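Local atomic coordinates of protein yjcS (PDB entry 1Q8B), a protein that is of unknown function but belongs to the antibiotic biosynthesis monooxygenase family, and so may act as a small dimeric enzyme. Residues 52-57 and 62-67; 43-48 and 76-81. All blocks are in the same frame, centred on the assembly; numbering follows the deposited sequence.

Interaction 1: 52-57 and 62-67; sequences HAYPLE and KIMLWE
The beta hairpin of strands 48-55 and 62-69 brings His52, Ala53, Tyr54 and Pro55 into antiparallel pairing with Trp66, Leu65, Met64 and Ile63. The two short strands run roughly antiparallel, their axes within 4.6 Å. His52 with Trp66 and Tyr54 with Met64 are the hydrogen-bonded pairs, each closed by two N-H...O=C bonds; the shortest runs from Met64 N to Tyr54 O, 2.7 Å. Toward the hairpin's turn Leu56 N still reaches Lys62 O at 3.1 Å, but from 39° out of the carbonyl plane.

Tyr54, Met64, Trp66 and His52 share one face of the sheet. Because Tyr54 CG sits between its own backbone N and carbonyl carbon (chi1 79°), the phenol ring runs alongside the Met64 side chain, and CB of the selenomethionine Met64 makes a CH-pi contact over one ring face, 3.9 Å from the centroid. The same ring turns its edge to the indole of Trp66 in a T-shaped pair, planes at 70°, with Tyr54 CE2 3.7 Å from Trp66 CZ2. His52 completes the aromatic cluster at a slant, its CD2 4.0 Å from Trp66 CE3, while its ND1 is bonded to Glu39 of helix 28-42.

In the ferredoxin-like sheet of the dimeric alpha+beta barrel superfamily, strand 48-55 is outermost in its own chain, and 62-69 bonds on its other side to strand 13-22. The reverse face carries Ala53, Ile63 and Leu65, all buried. Ala53 CB presses against Leu65 CD2 at 3.5 Å, tight for two carbons, and Ile63 packs on Ile31, Met32 and Phe35 of the helix. At the turn end of the ladder, Leu56 CD1 meets the Met64 methyl CE at 3.7 Å.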
loop_
_atom_site.group_PDB
_atom_site.type_symbol
_atom_site.label_atom_id
_atom_site.label_comp_id
_atom_site.label_asym_id
_atom_site.label_seq_id
_atom_site.Cartn_x
_atom_site.Cartn_y
_atom_site.Cartn_z
ATOM N N HIS A 52 13.360 7.268 7.141
ATOM C CA HIS A 52 14.809 7.165 7.073
ATOM C C HIS A 52 15.237 5.743 7.394
ATOM O O HIS A 52 14.750 5.136 8.345
ATOM C CB HIS A 52 15.450 8.151 8.060
ATOM C CG HIS A 52 16.945 8.220 7.974
ATOM N ND1 HIS A 52 17.612 8.517 6.805
ATOM C CD2 HIS A 52 17.900 8.046 8.920
ATOM C CE1 HIS A 52 18.913 8.524 7.034
ATOM N NE2 HIS A 52 19.115 8.241 8.308
ATOM N N ALA A 53 16.144 5.214 6.586
ATOM C CA ALA A 53 16.638 3.859 6.773
ATOM C C ALA A 53 18.153 3.884 6.959
ATOM O O ALA A 53 18.846 4.668 6.310
ATOM C CB ALA A 53 16.276 3.003 5.560
ATOM N N TYR A 54 18.663 3.037 7.853
ATOM C CA TYR A 54 20.096 2.969 8.079
ATOM C C TYR A 54 20.450 1.599 8.640
ATOM O O TYR A 54 19.649 0.966 9.329
ATOM C CB TYR A 54 20.550 4.101 9.013
ATOM C CG TYR A 54 20.292 3.866 10.475
ATOM C CD1 TYR A 54 21.186 3.127 11.253
ATOM C CD2 TYR A 54 19.160 4.394 11.088
ATOM C CE1 TYR A 54 20.960 2.921 12.618
ATOM C CE2 TYR A 54 18.922 4.198 12.440
ATOM C CZ TYR A 54 19.824 3.460 13.204
ATOM O OH TYR A 54 19.575 3.262 14.543
ATOM N N PRO A 55 21.667 1.118 8.344
ATOM C CA PRO A 55 22.116 -0.196 8.816
ATOM C C PRO A 55 22.722 -0.218 10.208
ATOM O O PRO A 55 23.395 0.730 10.616
ATOM C CB PRO A 55 23.142 -0.592 7.764
ATOM C CG PRO A 55 23.838 0.733 7.509
ATOM C CD PRO A 55 22.679 1.738 7.461
ATOM N N LEU A 56 22.468 -1.302 10.939
ATOM C CA LEU A 56 23.071 -1.476 12.257
ATOM C C LEU A 56 24.487 -1.942 11.892
ATOM O O LEU A 56 24.865 -1.877 10.724
ATOM C CB LEU A 56 22.351 -2.569 13.065
ATOM C CG LEU A 56 20.966 -2.285 13.660
ATOM C CD1 LEU A 56 21.032 -1.073 14.569
ATOM C CD2 LEU A 56 19.963 -2.040 12.551
ATOM N N GLU A 57 25.268 -2.410 12.862
ATOM C CA GLU A 57 26.623 -2.875 12.551
ATOM C C GLU A 57 26.526 -4.018 11.551
ATOM O O GLU A 57 25.613 -4.845 11.615
ATOM C CB GLU A 57 27.352 -3.337 13.817
ATOM C CG GLU A 57 27.676 -2.199 14.770
ATOM C CD GLU A 57 28.610 -1.167 14.154
ATOM O OE1 GLU A 57 28.745 -0.062 14.720
ATOM O OE2 GLU A 57 29.221 -1.460 13.105
ATOM N N LYS A 62 21.126 -6.222 9.937
ATOM C CA LYS A 62 19.835 -5.623 10.260
ATOM C C LYS A 62 19.783 -4.191 9.752
ATOM O O LYS A 62 20.819 -3.545 9.582
ATOM C CB LYS A 62 19.599 -5.630 11.772
ATOM C CG LYS A 62 19.345 -7.005 12.371
ATOM C CD LYS A 62 19.315 -6.929 13.887
ATOM C CE LYS A 62 18.840 -8.237 14.485
ATOM N NZ LYS A 62 19.558 -9.380 13.874
ATOM N N ILE A 63 18.569 -3.707 9.505
ATOM C CA ILE A 63 18.353 -2.353 9.019
ATOM C C ILE A 63 17.289 -1.713 9.892
ATOM O O ILE A 63 16.268 -2.331 10.186
ATOM C CB ILE A 63 17.882 -2.355 7.548
ATOM C CG1 ILE A 63 18.987 -2.928 6.656
ATOM C CG2 ILE A 63 17.518 -0.941 7.107
ATOM C CD1 ILE A 63 18.575 -3.116 5.217
HETATM N N MSE A 64 17.530 -0.475 10.305
HETATM C CA MSE A 64 16.584 0.229 11.153
HETATM C C MSE A 64 15.771 1.258 10.377
HETATM O O MSE A 64 16.303 1.929 9.490
HETATM C CB MSE A 64 17.327 0.924 12.286
HETATM C CG MSE A 64 16.414 1.482 13.361
HETATM SE SE MSE A 64 15.693 0.160 14.599
HETATM C CE MSE A 64 17.333 -0.774 15.027
ATOM N N LEU A 65 14.485 1.381 10.715
ATOM C CA LEU A 65 13.609 2.347 10.052
ATOM C C LEU A 65 12.964 3.312 11.043
ATOM O O LEU A 65 12.405 2.901 12.058
ATOM C CB LEU A 65 12.494 1.633 9.268
ATOM C CG LEU A 65 12.831 0.607 8.172
ATOM C CD1 LEU A 65 11.526 0.042 7.606
ATOM C CD2 LEU A 65 13.659 1.255 7.057
ATOM N N TRP A 66 13.065 4.601 10.737
ATOM C CA TRP A 66 12.469 5.663 11.546
ATOM C C TRP A 66 11.398 6.239 10.639
ATOM O O TRP A 66 11.720 6.742 9.563
ATOM C CB TRP A 66 13.487 6.767 11.865
ATOM C CG TRP A 66 14.571 6.377 12.832
ATOM C CD1 TRP A 66 14.584 5.291 13.660
ATOM C CD2 TRP A 66 15.770 7.114 13.118
ATOM N NE1 TRP A 66 15.711 5.308 14.446
ATOM C CE2 TRP A 66 16.459 6.414 14.134
ATOM C CE3 TRP A 66 16.328 8.296 12.616
ATOM C CZ2 TRP A 66 17.684 6.858 14.660
ATOM C CZ3 TRP A 66 17.548 8.741 13.142
ATOM C CH2 TRP A 66 18.209 8.020 14.153
ATOM N N GLU A 67 10.137 6.181 11.060
ATOM C CA GLU A 67 9.054 6.680 10.217
ATOM C C GLU A 67 8.020 7.522 10.951
ATOM O O GLU A 67 7.673 7.233 12.094
ATOM C CB GLU A 67 8.319 5.505 9.562
ATOM C CG GLU A 67 9.198 4.517 8.803
ATOM C CD GLU A 67 8.441 3.256 8.394
ATOM O OE1 GLU A 67 7.191 3.275 8.372
ATOM O OE2 GLU A 67 9.096 2.242 8.081
HETATM O O HOH W 1 23.495 -4.681 9.684
#

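Interaction 2: 43-48 and 76-81; sequences NKEEGC and KIHFTK
Glu45 OE1 is gripped by two imidazoles: His78 ND1 donates to it at 2.8 Å, and His83 NE2, from helix 82-88, forms a second hydrogen bond. The bond from His78 is nearly straight, 170° at the hydrogen. It meets OE1 on the syn side, 16° out of the carboxylate plane, and OE1 lies almost in the plane of the imidazole, at its edge. Carboxylate and ring planes are turned 33° apart, and the two side chains lie roughly perpendicular. With its chain extended beyond CG, Glu45 spans from its loop to the helix end. The other oxygen, OE2, rests 3.4 Å from His78 CB.

Such a His-carboxylate hydrogen bond, with ND1 as donor, would be expected to limit rotation of the ring. Here it ties the type I beta turn Glu45-Cys48, which leads from helix 28-42 into strand 48-55, to the end of helix 72-78. The turn is closed by Cys48 N to Glu45 O at 3.2 Å. Trp69 of strand 62-69 touches Glu45 and also meets the His78 ring.

Lys81, at the N-cap position of helix 82-88, runs antiparallel alongside Glu45, its CG 3.7 Å from OE1. A bend about the CB-CG bond carries the rest of the chain onward; NZ remains 5.5 Å from Glu45 OE2, so the opposite charges are not in contact, and it bonds instead to Val95 O of the second subunit. At the C-terminal end of helix 72-78, Ile77 O accepts from both Thr80 OG1, at 2.7 Å, and Thr80 N, while Thr80 OG1 also bonds to Val95 N of that subunit.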
loop_
_atom_site.group_PDB
_atom_site.type_symbol
_atom_site.label_atom_id
_atom_site.label_comp_id
_atom_site.label_asym_id
_atom_site.label_seq_id
_atom_site.Cartn_x
_atom_site.Cartn_y
_atom_site.Cartn_z
ATOM N N ASN A 43 9.711 9.557 0.755
ATOM C CA ASN A 43 9.664 10.881 1.375
ATOM C C ASN A 43 8.859 11.840 0.504
ATOM O O ASN A 43 8.444 12.902 0.954
ATOM C CB ASN A 43 11.068 11.445 1.598
ATOM C CG ASN A 43 11.658 11.023 2.934
ATOM O OD1 ASN A 43 12.512 10.140 2.998
ATOM N ND2 ASN A 43 11.191 11.644 4.010
ATOM N N LYS A 44 8.638 11.454 -0.747
ATOM C CA LYS A 44 7.864 12.273 -1.671
ATOM C C LYS A 44 6.378 11.932 -1.589
ATOM O O LYS A 44 5.549 12.661 -2.133
ATOM C CB LYS A 44 8.333 12.064 -3.110
ATOM C CG LYS A 44 9.755 12.500 -3.404
ATOM C CD LYS A 44 10.112 12.096 -4.827
ATOM C CE LYS A 44 11.559 12.365 -5.169
ATOM N NZ LYS A 44 11.880 11.800 -6.517
ATOM N N GLU A 45 6.040 10.818 -0.938
ATOM C CA GLU A 45 4.638 10.437 -0.803
ATOM C C GLU A 45 3.971 11.528 0.013
ATOM O O GLU A 45 4.552 12.041 0.972
ATOM C CB GLU A 45 4.486 9.104 -0.075
ATOM C CG GLU A 45 5.175 7.933 -0.750
ATOM C CD GLU A 45 4.971 6.628 0.006
ATOM O OE1 GLU A 45 5.717 5.660 -0.265
ATOM O OE2 GLU A 45 4.065 6.569 0.866
ATOM N N GLU A 46 2.752 11.878 -0.374
ATOM C CA GLU A 46 2.007 12.924 0.302
ATOM C C GLU A 46 1.855 12.720 1.809
ATOM O O GLU A 46 2.075 13.649 2.589
ATOM C CB GLU A 46 0.629 13.059 -0.338
ATOM C CG GLU A 46 0.241 14.494 -0.591
ATOM C CD GLU A 46 1.297 15.223 -1.400
ATOM O OE1 GLU A 46 1.625 14.741 -2.508
ATOM O OE2 GLU A 46 1.804 16.270 -0.933
ATOM N N GLY A 47 1.484 11.507 2.211
ATOM C CA GLY A 47 1.282 11.219 3.622
ATOM C C GLY A 47 2.512 10.966 4.477
ATOM O O GLY A 47 2.392 10.740 5.679
ATOM N N CYS A 48 3.698 11.009 3.881
ATOM C CA CYS A 48 4.929 10.765 4.630
ATOM C C CYS A 48 5.562 12.024 5.226
ATOM O O CYS A 48 5.955 12.931 4.499
ATOM C CB CYS A 48 5.955 10.076 3.728
ATOM S SG CYS A 48 7.500 9.645 4.562
ATOM N N LYS A 76 -0.566 2.321 4.861
ATOM C CA LYS A 76 -1.150 1.349 3.950
ATOM C C LYS A 76 -0.982 1.807 2.503
ATOM O O LYS A 76 -0.643 1.005 1.635
ATOM C CB LYS A 76 -2.626 1.133 4.299
ATOM C CG LYS A 76 -2.788 0.334 5.588
ATOM C CD LYS A 76 -4.217 0.269 6.091
ATOM C CE LYS A 76 -4.286 -0.600 7.341
ATOM N NZ LYS A 76 -5.620 -0.548 8.002
ATOM N N ILE A 77 -1.206 3.096 2.251
ATOM C CA ILE A 77 -1.040 3.652 0.904
ATOM C C ILE A 77 0.407 3.437 0.460
ATOM O O ILE A 77 0.675 3.102 -0.696
ATOM C CB ILE A 77 -1.376 5.164 0.875
ATOM C CG1 ILE A 77 -2.893 5.354 0.917
ATOM C CG2 ILE A 77 -0.805 5.809 -0.373
ATOM C CD1 ILE A 77 -3.332 6.785 1.071
ATOM N N HIS A 78 1.329 3.631 1.397
ATOM C CA HIS A 78 2.751 3.436 1.150
ATOM C C HIS A 78 3.038 2.058 0.550
ATOM O O HIS A 78 3.842 1.934 -0.375
ATOM C CB HIS A 78 3.520 3.588 2.467
ATOM C CG HIS A 78 4.932 3.082 2.422
ATOM N ND1 HIS A 78 5.880 3.578 1.552
ATOM C CD2 HIS A 78 5.563 2.147 3.169
ATOM C CE1 HIS A 78 7.034 2.971 1.767
ATOM N NE2 HIS A 78 6.869 2.098 2.744
ATOM N N PHE A 79 2.386 1.025 1.076
ATOM C CA PHE A 79 2.628 -0.322 0.582
ATOM C C PHE A 79 1.946 -0.659 -0.732
ATOM O O PHE A 79 2.102 -1.772 -1.232
ATOM C CB PHE A 79 2.263 -1.363 1.644
ATOM C CG PHE A 79 3.171 -1.339 2.828
ATOM C CD1 PHE A 79 2.786 -0.711 4.004
ATOM C CD2 PHE A 79 4.449 -1.882 2.746
ATOM C CE1 PHE A 79 3.665 -0.620 5.084
ATOM C CE2 PHE A 79 5.337 -1.796 3.823
ATOM C CZ PHE A 79 4.941 -1.162 4.990
ATOM N N THR A 80 1.195 0.288 -1.292
ATOM C CA THR A 80 0.549 0.058 -2.581
ATOM C C THR A 80 1.402 0.708 -3.671
ATOM O O THR A 80 1.258 0.399 -4.851
ATOM C CB THR A 80 -0.865 0.663 -2.647
ATOM O OG1 THR A 80 -0.774 2.091 -2.694
ATOM C CG2 THR A 80 -1.686 0.243 -1.441
ATOM N N LYS A 81 2.294 1.608 -3.265
ATOM C CA LYS A 81 3.173 2.302 -4.203
ATOM C C LYS A 81 4.096 1.303 -4.882
ATOM O O LYS A 81 4.560 0.352 -4.253
ATOM C CB LYS A 81 4.027 3.334 -3.469
ATOM C CG LYS A 81 3.247 4.341 -2.650
ATOM C CD LYS A 81 2.357 5.191 -3.519
ATOM C CE LYS A 81 1.757 6.315 -2.706
ATOM N NZ LYS A 81 0.834 7.150 -3.528
#

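The centres of the two interactions are 18 Å apart, on opposite sides of the chain's centre, yet their segments adjoin in the sequence. Residues 43-48 lead into strand 48-55, which carries 52-57; strand 62-69, with 62-67, is followed by helix 72-78 and residues 76-81. Interaction 1 is therefore nested inside the loop that interaction 2 closes. One contact is sheet pairing within a hairpin, the other a side-chain tie between loop and helix. No atoms of the second subunit touch interaction 1, whereas Ile77, Thr80 and Lys81 of interaction 2 meet it, so of the two, only interaction 2 takes part in the subunit contact.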